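Local atomic coordinates of putative transcriptional regulator, sugar-binding family (Arthrobacter aurescens, PDB entry 3NZE), a protein that probably binds a sugar effector and DNA, as a transcriptional regulator of the SorC family. Residues V223-C228 and L247-I252; A193-R198 and P215-L220; V42-A47 and S72-R77; V24-V29 and L251-A256. All blocks are in the same frame, centred on the assembly; numbering follows the deposited sequence. Where two conformers were deposited one is given.

Contact 1. Residues V223-C228 and L247-I252; sequences VRRRIC and LATDLI
R225 and D250 form a salt bridge at the start of a parallel strand pair, 225-230 beside 250-254, joined through helix 236-244 as a beta-alpha-beta unit of this Rossmann-like domain. Bends at chi2 and chi3 bring NE to the carboxylate, which the guanidinium grips side-on. NE meets OD2 of D250 at 2.9 Å and NH2 meets OD1 at 2.9 Å, both from the syn side, with the two planes 25° apart. From the anti side T249 OG1 donates to the same OD2, while accepting the N-H of R226 at 2.8 Å. Threonine suits this place because its methyl is used as well: CG2 sits 3.5 Å above the centre of the R226 guanidinium. Carbonyls near its plane fix its orientation: NE bonds L247 O at 2.8 Å and NH2 bonds V223 O; NH1 also bonds G246 O. Further on, apolar residues replace the charges. The side chains of I227 and I252 lie side by side, CG2 of I227 3.5 Å from CD1 of I252. On the other face, C228 CB touches A248 CB, and the thiol, anti to the backbone N (chi1 179°), puts SG 3.9 Å from L251 CD1.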
loop_
_atom_site.group_PDB
_atom_site.type_symbol
_atom_site.label_atom_id
_atom_site.label_comp_id
_atom_site.label_asym_id
_atom_site.label_seq_id
_atom_site.Cartn_x
_atom_site.Cartn_y
_atom_site.Cartn_z
ATOM N N VAL A 223 11.074 -8.406 -1.550
ATOM C CA VAL A 223 11.091 -7.529 -2.706
ATOM C C VAL A 223 12.171 -6.470 -2.473
ATOM O O VAL A 223 12.369 -6.002 -1.348
ATOM C CB VAL A 223 9.720 -6.884 -2.933
ATOM C CG1 VAL A 223 9.776 -5.869 -4.083
ATOM C CG2 VAL A 223 8.687 -7.951 -3.224
ATOM N N ARG A 224 12.881 -6.103 -3.533
ATOM C CA ARG A 224 14.049 -5.235 -3.377
ATOM C C ARG A 224 13.760 -3.845 -2.798
ATOM O O ARG A 224 14.391 -3.427 -1.827
ATOM C CB ARG A 224 14.813 -5.103 -4.686
ATOM C CG ARG A 224 16.237 -4.662 -4.439
ATOM C CD ARG A 224 16.970 -4.390 -5.721
ATOM N NE ARG A 224 16.632 -3.080 -6.243
ATOM C CZ ARG A 224 15.859 -2.893 -7.300
ATOM N NH1 ARG A 224 15.594 -1.667 -7.725
ATOM N NH2 ARG A 224 15.366 -3.943 -7.935
ATOM N N ARG A 225 12.829 -3.127 -3.409
ATOM C CA ARG A 225 12.396 -1.838 -2.896
ATOM C C ARG A 225 10.889 -1.874 -2.644
ATOM O O ARG A 225 10.114 -2.316 -3.496
ATOM C CB ARG A 225 12.735 -0.706 -3.881
ATOM C CG ARG A 225 14.237 -0.525 -4.187
ATOM C CD ARG A 225 15.038 -0.048 -2.971
ATOM N NE ARG A 225 14.900 1.383 -2.684
ATOM C CZ ARG A 225 15.681 2.344 -3.188
ATOM N NH1 ARG A 225 16.665 2.043 -4.029
ATOM N NH2 ARG A 225 15.480 3.613 -2.848
ATOM N N ARG A 226 10.487 -1.396 -1.469
ATOM C CA ARG A 226 9.081 -1.336 -1.093
ATOM C C ARG A 226 8.753 0.102 -0.716
ATOM O O ARG A 226 9.235 0.618 0.294
ATOM C CB ARG A 226 8.782 -2.271 0.082
ATOM C CG ARG A 226 8.781 -3.748 -0.291
ATOM C CD ARG A 226 10.062 -4.424 0.103
ATOM N NE ARG A 226 10.288 -4.361 1.549
ATOM C CZ ARG A 226 11.391 -4.793 2.141
ATOM N NH1 ARG A 226 11.526 -4.681 3.459
ATOM N NH2 ARG A 226 12.363 -5.328 1.417
ATOM N N ILE A 227 7.942 0.749 -1.541
ATOM C CA ILE A 227 7.674 2.176 -1.380
ATOM C C ILE A 227 6.322 2.317 -0.719
ATOM O O ILE A 227 5.300 1.922 -1.281
ATOM C CB ILE A 227 7.662 2.940 -2.725
ATOM C CG1 ILE A 227 9.032 2.880 -3.409
ATOM C CG2 ILE A 227 7.332 4.403 -2.515
ATOM C CD1 ILE A 227 9.318 1.604 -4.129
ATOM N N CYS A 228 6.341 2.870 0.486
ATOM C CA CYS A 228 5.162 2.981 1.328
ATOM C C CYS A 228 4.743 4.441 1.405
ATOM O O CYS A 228 5.551 5.312 1.755
ATOM C CB CYS A 228 5.507 2.447 2.723
ATOM S SG CYS A 228 4.152 2.546 3.898
ATOM N N LEU A 247 7.888 -3.817 6.465
ATOM C CA LEU A 247 7.345 -3.919 5.126
ATOM C C LEU A 247 7.963 -2.935 4.134
ATOM O O LEU A 247 8.082 -3.254 2.962
ATOM C CB LEU A 247 5.824 -3.790 5.156
ATOM C CG LEU A 247 5.116 -4.881 5.944
ATOM C CD1 LEU A 247 3.608 -4.748 5.734
ATOM C CD2 LEU A 247 5.591 -6.248 5.472
ATOM N N ALA A 248 8.392 -1.765 4.610
ATOM C CA ALA A 248 8.848 -0.689 3.722
ATOM C C ALA A 248 10.372 -0.594 3.660
ATOM O O ALA A 248 11.046 -0.935 4.621
ATOM C CB ALA A 248 8.287 0.629 4.192
ATOM N N THR A 249 10.903 -0.144 2.527
ATOM C CA THR A 249 12.296 0.300 2.467
ATOM C C THR A 249 12.352 1.826 2.306
ATOM O O THR A 249 13.317 2.471 2.718
ATOM C CB THR A 249 13.077 -0.359 1.303
ATOM O OG1 THR A 249 12.391 -0.105 0.064
ATOM C CG2 THR A 249 13.191 -1.856 1.508
ATOM N N ASP A 250 11.315 2.394 1.690
ATOM C CA ASP A 250 11.230 3.818 1.410
ATOM C C ASP A 250 9.856 4.316 1.840
ATOM O O ASP A 250 8.841 3.708 1.519
ATOM C CB ASP A 250 11.424 4.087 -0.083
ATOM C CG ASP A 250 12.766 3.588 -0.594
ATOM O OD1 ASP A 250 13.737 4.378 -0.624
ATOM O OD2 ASP A 250 12.856 2.402 -0.954
ATOM N N LEU A 251 9.829 5.402 2.589
ATOM C CA LEU A 251 8.570 5.896 3.136
ATOM C C LEU A 251 8.365 7.347 2.743
ATOM O O LEU A 251 9.287 8.157 2.854
ATOM C CB LEU A 251 8.616 5.766 4.661
ATOM C CG LEU A 251 7.490 6.384 5.487
ATOM C CD1 LEU A 251 6.183 5.625 5.231
ATOM C CD2 LEU A 251 7.844 6.352 6.967
ATOM N N ILE A 252 7.165 7.677 2.267
ATOM C CA ILE A 252 6.793 9.064 2.003
ATOM C C ILE A 252 5.550 9.383 2.825
ATOM O O ILE A 252 4.558 8.657 2.751
ATOM C CB ILE A 252 6.499 9.309 0.509
ATOM C CG1 ILE A 252 7.710 8.930 -0.348
ATOM C CG2 ILE A 252 6.129 10.786 0.260
ATOM C CD1 ILE A 252 7.639 7.544 -0.903
#

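Contact 2. Residues A193-R198 and P215-L220; sequences ATVFFR and PSHEQL
H217 and V195 meet tip to tip where the first turn of helix 217-221 packs on a beta hairpin, strands 188-192 and 195-198 joined by the tight turn at A193 and T194. The imidazole donates from NE2 to V195 O over 3.1 Å. The bond is bent, 136° at the hydrogen; the oxygen lies near the ring plane, but the nitrogen stands well above the plane of the carbonyl. V195 also covers one face of the ring, its CG1 3.8 Å from the centroid in a CH-pi contact. H217 CE1 comes to the edge of the F197 ring, 3.5 Å from CD2, the two planes inclined at 52°. Histidine suits the place because it combines an N-H for a main-chain oxygen with a flat surface for a valine. An alanine here would probably leave V195 O without this donor and open a gap beside V195 CG1 and F197 CD2. Around this pair, V195 CG2 rests 3.2 Å from P215 O, and A193 CB touches P215 CD. The strand is positioned in turn by backbone bonds from F197 to V189 and G190, and by N209 OD1, which takes the N-H of F196. The helix start is fixed by S216 at the N-cap, whose OG accepts from Q219 N at 3.0 Å.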
loop_
_atom_site.group_PDB
_atom_site.type_symbol
_atom_site.label_atom_id
_atom_site.label_comp_id
_atom_site.label_asym_id
_atom_site.label_seq_id
_atom_site.Cartn_x
_atom_site.Cartn_y
_atom_site.Cartn_z
ATOM N N ALA A 193 -2.078 -3.966 1.261
ATOM C CA ALA A 193 -2.637 -4.784 0.176
ATOM C C ALA A 193 -3.735 -5.747 0.650
ATOM O O ALA A 193 -3.925 -6.829 0.079
ATOM C CB ALA A 193 -1.507 -5.548 -0.542
ATOM N N THR A 194 -4.453 -5.328 1.688
ATOM C CA THR A 194 -5.519 -6.105 2.326
ATOM C C THR A 194 -5.025 -7.291 3.164
ATOM O O THR A 194 -5.821 -8.136 3.572
ATOM C CB THR A 194 -6.675 -6.525 1.346
ATOM O OG1 THR A 194 -6.302 -7.686 0.590
ATOM C CG2 THR A 194 -7.048 -5.375 0.421
ATOM N N VAL A 195 -3.717 -7.346 3.434
ATOM C CA VAL A 195 -3.174 -8.330 4.369
ATOM C C VAL A 195 -2.879 -7.629 5.694
ATOM O O VAL A 195 -2.074 -6.701 5.750
ATOM C CB VAL A 195 -1.890 -9.011 3.851
ATOM C CG1 VAL A 195 -1.427 -10.116 4.818
ATOM C CG2 VAL A 195 -2.103 -9.595 2.460
ATOM N N PHE A 196 -3.547 -8.072 6.747
ATOM C CA PHE A 196 -3.548 -7.371 8.025
ATOM C C PHE A 196 -2.394 -7.751 8.938
ATOM O O PHE A 196 -1.817 -8.842 8.818
ATOM C CB PHE A 196 -4.876 -7.636 8.731
ATOM C CG PHE A 196 -6.069 -7.131 7.962
ATOM C CD1 PHE A 196 -6.581 -5.875 8.223
ATOM C CD2 PHE A 196 -6.652 -7.903 6.967
ATOM C CE1 PHE A 196 -7.670 -5.387 7.503
ATOM C CE2 PHE A 196 -7.746 -7.429 6.246
ATOM C CZ PHE A 196 -8.252 -6.167 6.519
ATOM N N PHE A 197 -2.058 -6.839 9.848
ATOM C CA PHE A 197 -1.001 -7.088 10.835
ATOM C C PHE A 197 -1.336 -6.455 12.183
ATOM O O PHE A 197 -2.206 -5.581 12.268
ATOM C CB PHE A 197 0.321 -6.534 10.323
ATOM C CG PHE A 197 0.214 -5.142 9.778
ATOM C CD1 PHE A 197 0.041 -4.061 10.629
ATOM C CD2 PHE A 197 0.253 -4.914 8.408
ATOM C CE1 PHE A 197 -0.062 -2.767 10.134
ATOM C CE2 PHE A 197 0.140 -3.624 7.896
ATOM C CZ PHE A 197 -0.018 -2.545 8.768
ATOM N N ARG A 198 -0.635 -6.900 13.230
ATOM C CA ARG A 198 -0.814 -6.385 14.592
ATOM C C ARG A 198 0.175 -5.251 14.867
ATOM O O ARG A 198 0.998 -4.920 14.016
ATOM C CB ARG A 198 -0.628 -7.510 15.625
ATOM C CG ARG A 198 -1.566 -8.705 15.412
ATOM C CD ARG A 198 -1.383 -9.753 16.522
ATOM N NE ARG A 198 -2.205 -10.943 16.308
ATOM C CZ ARG A 198 -1.871 -11.956 15.513
ATOM N NH1 ARG A 198 -0.721 -11.939 14.845
ATOM N NH2 ARG A 198 -2.689 -12.995 15.386
ATOM N N PRO A 215 -0.415 -10.227 -1.428
ATOM C CA PRO A 215 0.814 -10.992 -1.167
ATOM C C PRO A 215 1.096 -11.094 0.327
ATOM O O PRO A 215 0.746 -10.186 1.085
ATOM C CB PRO A 215 1.915 -10.137 -1.819
ATOM C CG PRO A 215 1.198 -9.144 -2.683
ATOM C CD PRO A 215 -0.129 -8.922 -2.043
ATOM N N SER A 216 1.746 -12.172 0.749
ATOM C CA SER A 216 2.098 -12.305 2.159
ATOM C C SER A 216 3.138 -11.269 2.511
ATOM O O SER A 216 3.868 -10.775 1.648
ATOM C CB SER A 216 2.648 -13.693 2.483
ATOM O OG SER A 216 3.916 -13.885 1.876
ATOM N N HIS A 217 3.213 -10.947 3.793
ATOM C CA HIS A 217 4.240 -10.030 4.259
ATOM C C HIS A 217 5.633 -10.627 4.047
ATOM O O HIS A 217 6.564 -9.905 3.701
ATOM C CB HIS A 217 3.971 -9.615 5.706
ATOM C CG HIS A 217 2.690 -8.849 5.864
ATOM N ND1 HIS A 217 2.072 -8.659 7.080
ATOM C CD2 HIS A 217 1.905 -8.238 4.943
ATOM C CE1 HIS A 217 0.964 -7.956 6.906
ATOM N NE2 HIS A 217 0.840 -7.689 5.617
ATOM N N GLU A 218 5.761 -11.945 4.205
ATOM C CA GLU A 218 7.023 -12.619 3.913
ATOM C C GLU A 218 7.478 -12.375 2.472
ATOM O O GLU A 218 8.644 -12.079 2.217
ATOM C CB GLU A 218 6.945 -14.126 4.206
ATOM C CG GLU A 218 8.265 -14.851 3.946
ATOM C CD GLU A 218 8.170 -16.359 4.119
ATOM O OE1 GLU A 218 7.074 -16.863 4.454
ATOM O OE2 GLU A 218 9.196 -17.044 3.911
ATOM N N GLN A 219 6.553 -12.489 1.527
ATOM C CA GLN A 219 6.881 -12.192 0.138
ATOM C C GLN A 219 7.292 -10.735 -0.063
ATOM O O GLN A 219 8.272 -10.455 -0.751
ATOM C CB GLN A 219 5.714 -12.553 -0.780
ATOM C CG GLN A 219 6.029 -12.326 -2.247
ATOM C CD GLN A 219 4.911 -12.802 -3.157
ATOM O OE1 GLN A 219 4.710 -14.006 -3.338
ATOM N NE2 GLN A 219 4.178 -11.858 -3.735
ATOM N N LEU A 220 6.548 -9.799 0.530
ATOM C CA LEU A 220 6.914 -8.391 0.435
ATOM C C LEU A 220 8.320 -8.135 0.942
ATOM O O LEU A 220 9.082 -7.379 0.341
ATOM C CB LEU A 220 5.958 -7.517 1.241
ATOM C CG LEU A 220 4.639 -7.125 0.605
ATOM C CD1 LEU A 220 3.990 -6.070 1.479
ATOM C CD2 LEU A 220 4.860 -6.599 -0.810
#

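Contact 3. Residues V42-A47 and S72-R77; sequences VAMQAA and SRHLTR
A47 and the loop beyond H74 are bridged by a water that donates to A47 O at 2.6 Å and accepts the N-H of T76 at 3.0 Å. No direct hydrogen bond joins the two segments, and the rest of the contact is packing around one imidazole. H74 points toward helix 35-50, and CG, anti to the carbonyl carbon (chi1 -62°), lies 3.6 Å from M44 CG. Selenomethionine M44 crosses it at about a right angle and sets CG 3.2 Å above the ring plane, offset toward the rim, where ND1 and CE1 are its nearest atoms. This is a CH-pi contact over the face; the selenium lies farther away, 4.8 Å from the centroid and oblique to the ring. A43 CB approaches CD2 to 3.8 Å. The ring is held in its rotation by D40, one turn before M44 on helix 35-50, whose OD1 is bonded to NE2. Both helices belong to the Rossmann-like alternation of strands and helices: helix 35-50 follows strand 23-27, and helix 66-73 follows strand 59-62. Small residues let them come close: A43 touches A70 and V71, and A46 also reaches V71. A serine in place of H74 would probably leave D40 OD1 without its NE2 partner and M44 CG without the flat surface beneath it. A47 CB lies 3.3 Å from H74 O and 4.2 Å from L75 CD2, while the L75 side chain reaches F109, A112 and Y113 of helix 99-113.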
loop_
_atom_site.group_PDB
_atom_site.type_symbol
_atom_site.label_atom_id
_atom_site.label_comp_id
_atom_site.label_asym_id
_atom_site.label_seq_id
_atom_site.Cartn_x
_atom_site.Cartn_y
_atom_site.Cartn_z
ATOM N N VAL A 42 1.298 14.713 -0.672
ATOM C CA VAL A 42 2.121 13.555 -0.350
ATOM C C VAL A 42 2.305 12.737 -1.625
ATOM O O VAL A 42 3.403 12.268 -1.927
ATOM C CB VAL A 42 1.502 12.699 0.773
ATOM C CG1 VAL A 42 2.326 11.421 1.004
ATOM C CG2 VAL A 42 1.406 13.512 2.056
ATOM N N ALA A 43 1.217 12.580 -2.383
ATOM C CA ALA A 43 1.258 11.762 -3.588
ATOM C C ALA A 43 2.210 12.326 -4.637
ATOM O O ALA A 43 2.872 11.569 -5.354
ATOM C CB ALA A 43 -0.146 11.604 -4.170
HETATM N N MSE A 44 2.275 13.646 -4.735
HETATM C CA MSE A 44 3.226 14.282 -5.641
HETATM C C MSE A 44 4.666 13.940 -5.281
HETATM O O MSE A 44 5.470 13.626 -6.154
HETATM C CB MSE A 44 3.079 15.805 -5.631
HETATM C CG MSE A 44 1.949 16.333 -6.449
HETATM SE SE MSE A 44 2.174 18.250 -6.697
HETATM C CE MSE A 44 3.673 18.281 -7.931
ATOM N N GLN A 45 5.006 14.021 -3.998
ATOM C CA GLN A 45 6.360 13.680 -3.593
ATOM C C GLN A 45 6.623 12.196 -3.833
ATOM O O GLN A 45 7.707 11.807 -4.258
ATOM C CB GLN A 45 6.604 14.030 -2.119
ATOM C CG GLN A 45 7.963 13.569 -1.607
ATOM C CD GLN A 45 9.098 14.275 -2.322
ATOM O OE1 GLN A 45 9.169 15.505 -2.326
ATOM N NE2 GLN A 45 9.991 13.500 -2.934
ATOM N N ALA A 46 5.635 11.359 -3.551
ATOM C CA ALA A 46 5.822 9.928 -3.748
ATOM C C ALA A 46 6.125 9.639 -5.223
ATOM O O ALA A 46 6.997 8.828 -5.540
ATOM C CB ALA A 46 4.577 9.141 -3.275
ATOM N N ALA A 47 5.391 10.285 -6.122
ATOM C CA ALA A 47 5.605 10.077 -7.553
ATOM C C ALA A 47 7.033 10.440 -7.934
ATOM O O ALA A 47 7.681 9.752 -8.724
ATOM C CB ALA A 47 4.611 10.919 -8.364
ATOM N N SER A 72 -0.904 7.733 -8.651
ATOM C CA SER A 72 -0.923 7.453 -10.076
ATOM C C SER A 72 -1.207 8.702 -10.900
ATOM O O SER A 72 -0.794 8.795 -12.049
ATOM C CB SER A 72 -1.944 6.365 -10.406
ATOM O OG SER A 72 -3.274 6.840 -10.263
ATOM N N ARG A 73 -1.919 9.656 -10.314
ATOM C CA ARG A 73 -2.234 10.893 -11.019
ATOM C C ARG A 73 -1.035 11.827 -11.153
ATOM O O ARG A 73 -1.054 12.746 -11.968
ATOM C CB ARG A 73 -3.395 11.622 -10.343
ATOM C CG ARG A 73 -4.715 10.895 -10.466
ATOM C CD ARG A 73 -5.850 11.725 -9.909
ATOM N NE ARG A 73 -7.083 10.951 -9.830
ATOM C CZ ARG A 73 -7.941 10.801 -10.834
ATOM N NH1 ARG A 73 -9.036 10.074 -10.661
ATOM N NH2 ARG A 73 -7.706 11.374 -12.008
ATOM N N HIS A 74 0.015 11.585 -10.367
ATOM C CA HIS A 74 1.169 12.498 -10.359
ATOM C C HIS A 74 2.442 11.944 -10.996
ATOM O O HIS A 74 3.494 12.594 -10.982
ATOM C CB HIS A 74 1.451 12.980 -8.929
ATOM C CG HIS A 74 0.325 13.764 -8.332
ATOM N ND1 HIS A 74 0.072 15.074 -8.670
ATOM C CD2 HIS A 74 -0.623 13.420 -7.428
ATOM C CE1 HIS A 74 -0.980 15.504 -7.999
ATOM N NE2 HIS A 74 -1.415 14.524 -7.232
ATOM N N LEU A 75 2.346 10.748 -11.563
ATOM C CA LEU A 75 3.491 10.124 -12.209
ATOM C C LEU A 75 4.050 10.972 -13.351
ATOM O O LEU A 75 3.296 11.562 -14.124
ATOM C CB LEU A 75 3.101 8.741 -12.728
ATOM C CG LEU A 75 2.646 7.732 -11.663
ATOM C CD1 LEU A 75 2.294 6.402 -12.315
ATOM C CD2 LEU A 75 3.741 7.529 -10.625
ATOM N N THR A 76 5.375 11.036 -13.444
ATOM C CA THR A 76 6.038 11.728 -14.543
ATOM C C THR A 76 6.348 10.727 -15.640
ATOM O O THR A 76 6.896 9.659 -15.371
ATOM C CB THR A 76 7.362 12.375 -14.090
ATOM O OG1 THR A 76 7.091 13.410 -13.142
ATOM C CG2 THR A 76 8.107 12.967 -15.282
ATOM N N ARG A 77 6.002 11.058 -16.878
ATOM C CA ARG A 77 6.261 10.147 -17.982
ATOM C C ARG A 77 7.744 9.813 -18.051
ATOM O O ARG A 77 8.594 10.698 -17.983
ATOM C CB ARG A 77 5.787 10.737 -19.310
ATOM C CG ARG A 77 5.712 9.717 -20.434
ATOM C CD ARG A 77 5.129 10.334 -21.697
ATOM N NE ARG A 77 4.818 9.331 -22.712
ATOM C CZ ARG A 77 5.680 8.905 -23.629
ATOM N NH1 ARG A 77 5.307 7.992 -24.517
ATOM N NH2 ARG A 77 6.916 9.389 -23.659
HETATM O O HOH W 1 7.169 9.944 -11.287
#

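Contact 4. Residues V24-V29 and L251-A256; sequences VHVVPV and LILDEA
H25 and L251 share a water at the edge of the imidazole. It lies in the ring plane, 2.7 Å from H25 ND1, and donates to L251 O at 3.1 Å, an oxygen that H25 N also bonds at 2.9 Å. Q45 and T49 of helix 35-50 touch the same histidine. E255 has CG anti to the backbone N (chi1 180°) and an extended chain beyond it, which takes the carboxylate beside P28; its OE1 makes only a weak bond to V29 N at 3.4 Å, while OE2 has a salt bridge with R259. D254 is the N-cap of helix 255-261, its carboxylate accepting a backbone N-H of the first turn, and OD1 also bonds S257 OG and G232 N; aspartate suits the place because its short chain can turn back to such an N-H. Between these ends runs a parallel ladder, the strand axes 17° apart, with L253 N bonded to H25 O and V27 N to L253 O; E255 N continues it to V27 O at 3.0 Å. Aliphatic residues fill the face of V24, V26, L251 and L253; the other face mixes V27 and I252 with H25 and D254. L253 has CG between the backbone N and the carbonyl carbon (chi1 81°), and its CD2 lies 3.8 Å from V24 CG2 and 4.0 Å from V26 CG2. On the other face V27 CG2 meets I252 CG2 at 3.9 Å. Strand 250-254 is flanked by 225-230 and 23-27. Helices 9-20 and 255-261 cover the first face, helix 35-50 the second.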
loop_
_atom_site.group_PDB
_atom_site.type_symbol
_atom_site.label_atom_id
_atom_site.label_comp_id
_atom_site.label_asym_id
_atom_site.label_seq_id
_atom_site.Cartn_x
_atom_site.Cartn_y
_atom_site.Cartn_z
ATOM N N VAL A 24 13.393 7.894 4.014
ATOM C CA VAL A 24 12.155 8.644 4.213
ATOM C C VAL A 24 12.167 10.035 3.606
ATOM O O VAL A 24 13.197 10.720 3.600
ATOM C CB VAL A 24 11.819 8.735 5.724
ATOM C CG1 VAL A 24 12.967 9.348 6.478
ATOM C CG2 VAL A 24 10.524 9.520 5.964
ATOM N N HIS A 25 11.008 10.433 3.079
ATOM C CA HIS A 25 10.761 11.784 2.604
ATOM C C HIS A 25 9.564 12.335 3.364
ATOM O O HIS A 25 8.458 11.793 3.280
ATOM C CB HIS A 25 10.457 11.795 1.102
ATOM C CG HIS A 25 11.658 11.551 0.244
ATOM N ND1 HIS A 25 12.068 10.286 -0.119
ATOM C CD2 HIS A 25 12.543 12.409 -0.314
ATOM C CE1 HIS A 25 13.153 10.377 -0.867
ATOM N NE2 HIS A 25 13.462 11.654 -1.000
ATOM N N VAL A 26 9.792 13.409 4.108
ATOM C CA VAL A 26 8.725 14.064 4.849
ATOM C C VAL A 26 8.269 15.257 4.031
ATOM O O VAL A 26 9.072 16.107 3.655
ATOM C CB VAL A 26 9.220 14.513 6.246
ATOM C CG1 VAL A 26 8.190 15.402 6.913
ATOM C CG2 VAL A 26 9.509 13.296 7.115
ATOM N N VAL A 27 6.976 15.304 3.741
ATOM C CA VAL A 27 6.411 16.360 2.906
ATOM C C VAL A 27 5.834 17.455 3.777
ATOM O O VAL A 27 4.874 17.225 4.506
ATOM C CB VAL A 27 5.305 15.786 1.999
ATOM C CG1 VAL A 27 4.740 16.858 1.054
ATOM C CG2 VAL A 27 5.847 14.604 1.209
ATOM N N PRO A 28 6.426 18.658 3.716
ATOM C CA PRO A 28 5.865 19.778 4.473
ATOM C C PRO A 28 4.473 20.124 3.948
ATOM O O PRO A 28 4.292 20.311 2.744
ATOM C CB PRO A 28 6.856 20.916 4.196
ATOM C CG PRO A 28 8.127 20.226 3.822
ATOM C CD PRO A 28 7.690 19.022 3.049
ATOM N N VAL A 29 3.496 20.180 4.841
ATOM C CA VAL A 29 2.131 20.506 4.448
ATOM C C VAL A 29 1.543 21.463 5.465
ATOM O O VAL A 29 1.814 21.350 6.658
ATOM C CB VAL A 29 1.224 19.261 4.362
ATOM C CG1 VAL A 29 -0.188 19.666 3.958
ATOM C CG2 VAL A 29 1.773 18.243 3.374
ATOM N N LEU A 251 9.829 5.402 2.589
ATOM C CA LEU A 251 8.570 5.896 3.136
ATOM C C LEU A 251 8.365 7.347 2.743
ATOM O O LEU A 251 9.287 8.157 2.854
ATOM C CB LEU A 251 8.616 5.766 4.661
ATOM C CG LEU A 251 7.490 6.384 5.487
ATOM C CD1 LEU A 251 6.183 5.625 5.231
ATOM C CD2 LEU A 251 7.844 6.352 6.967
ATOM N N ILE A 252 7.165 7.677 2.267
ATOM C CA ILE A 252 6.793 9.064 2.003
ATOM C C ILE A 252 5.550 9.383 2.825
ATOM O O ILE A 252 4.558 8.657 2.751
ATOM C CB ILE A 252 6.499 9.309 0.509
ATOM C CG1 ILE A 252 7.710 8.930 -0.348
ATOM C CG2 ILE A 252 6.129 10.786 0.260
ATOM C CD1 ILE A 252 7.639 7.544 -0.903
ATOM N N LEU A 253 5.607 10.440 3.635
ATOM C CA LEU A 253 4.475 10.776 4.496
ATOM C C LEU A 253 4.437 12.261 4.802
ATOM O O LEU A 253 5.434 12.962 4.641
ATOM C CB LEU A 253 4.507 9.966 5.798
ATOM C CG LEU A 253 5.424 10.421 6.943
ATOM C CD1 LEU A 253 5.173 9.579 8.189
ATOM C CD2 LEU A 253 6.908 10.365 6.570
ATOM N N ASP A 254 3.274 12.747 5.238
ATOM C CA ASP A 254 3.122 14.170 5.495
ATOM C C ASP A 254 3.734 14.542 6.837
ATOM O O ASP A 254 3.881 13.694 7.720
ATOM C CB ASP A 254 1.647 14.563 5.485
ATOM C CG ASP A 254 0.859 13.874 6.579
ATOM O OD1 ASP A 254 0.618 12.656 6.451
ATOM O OD2 ASP A 254 0.494 14.556 7.570
ATOM N N GLU A 255 4.056 15.823 6.971
ATOM C CA GLU A 255 4.694 16.379 8.158
ATOM C C GLU A 255 3.967 16.017 9.452
ATOM O O GLU A 255 4.597 15.609 10.422
ATOM C CB GLU A 255 4.786 17.900 8.001
ATOM C CG GLU A 255 5.421 18.638 9.159
ATOM C CD GLU A 255 5.420 20.142 8.934
ATOM O OE1 GLU A 255 5.192 20.573 7.781
ATOM O OE2 GLU A 255 5.641 20.889 9.908
ATOM N N ALA A 256 2.644 16.161 9.477
ATOM C CA ALA A 256 1.906 15.862 10.702
ATOM C C ALA A 256 2.035 14.394 11.109
ATOM O O ALA A 256 2.238 14.087 12.289
ATOM C CB ALA A 256 0.444 16.256 10.570
HETATM O O HOH W 2 11.280 7.777 0.529
#

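How the contacts relate
Contacts 1 and 4 are successive parallel pairings in one mixed sheet and share L251 and I252. Contact 1 lies deeper and combines a buried carboxylate, paired with a partly exposed arginine, with main-chain bonds; contact 4, partly buried, relies on its ladder and on aliphatic packing. Contact 3, also partly buried, joins helix 35-50 to the end of helix 66-73 and the loop after it; V42 and Q45 connect it to contact 4, and I252 CG2 to contact 1. Contact 2 is buried across the chain's centre from contacts 3 and 4, and meets contact 1 where L247 packs on H217 and F197. H217 bonds across contact 2, H74 to D40 on the helix it packs against, outside the segment.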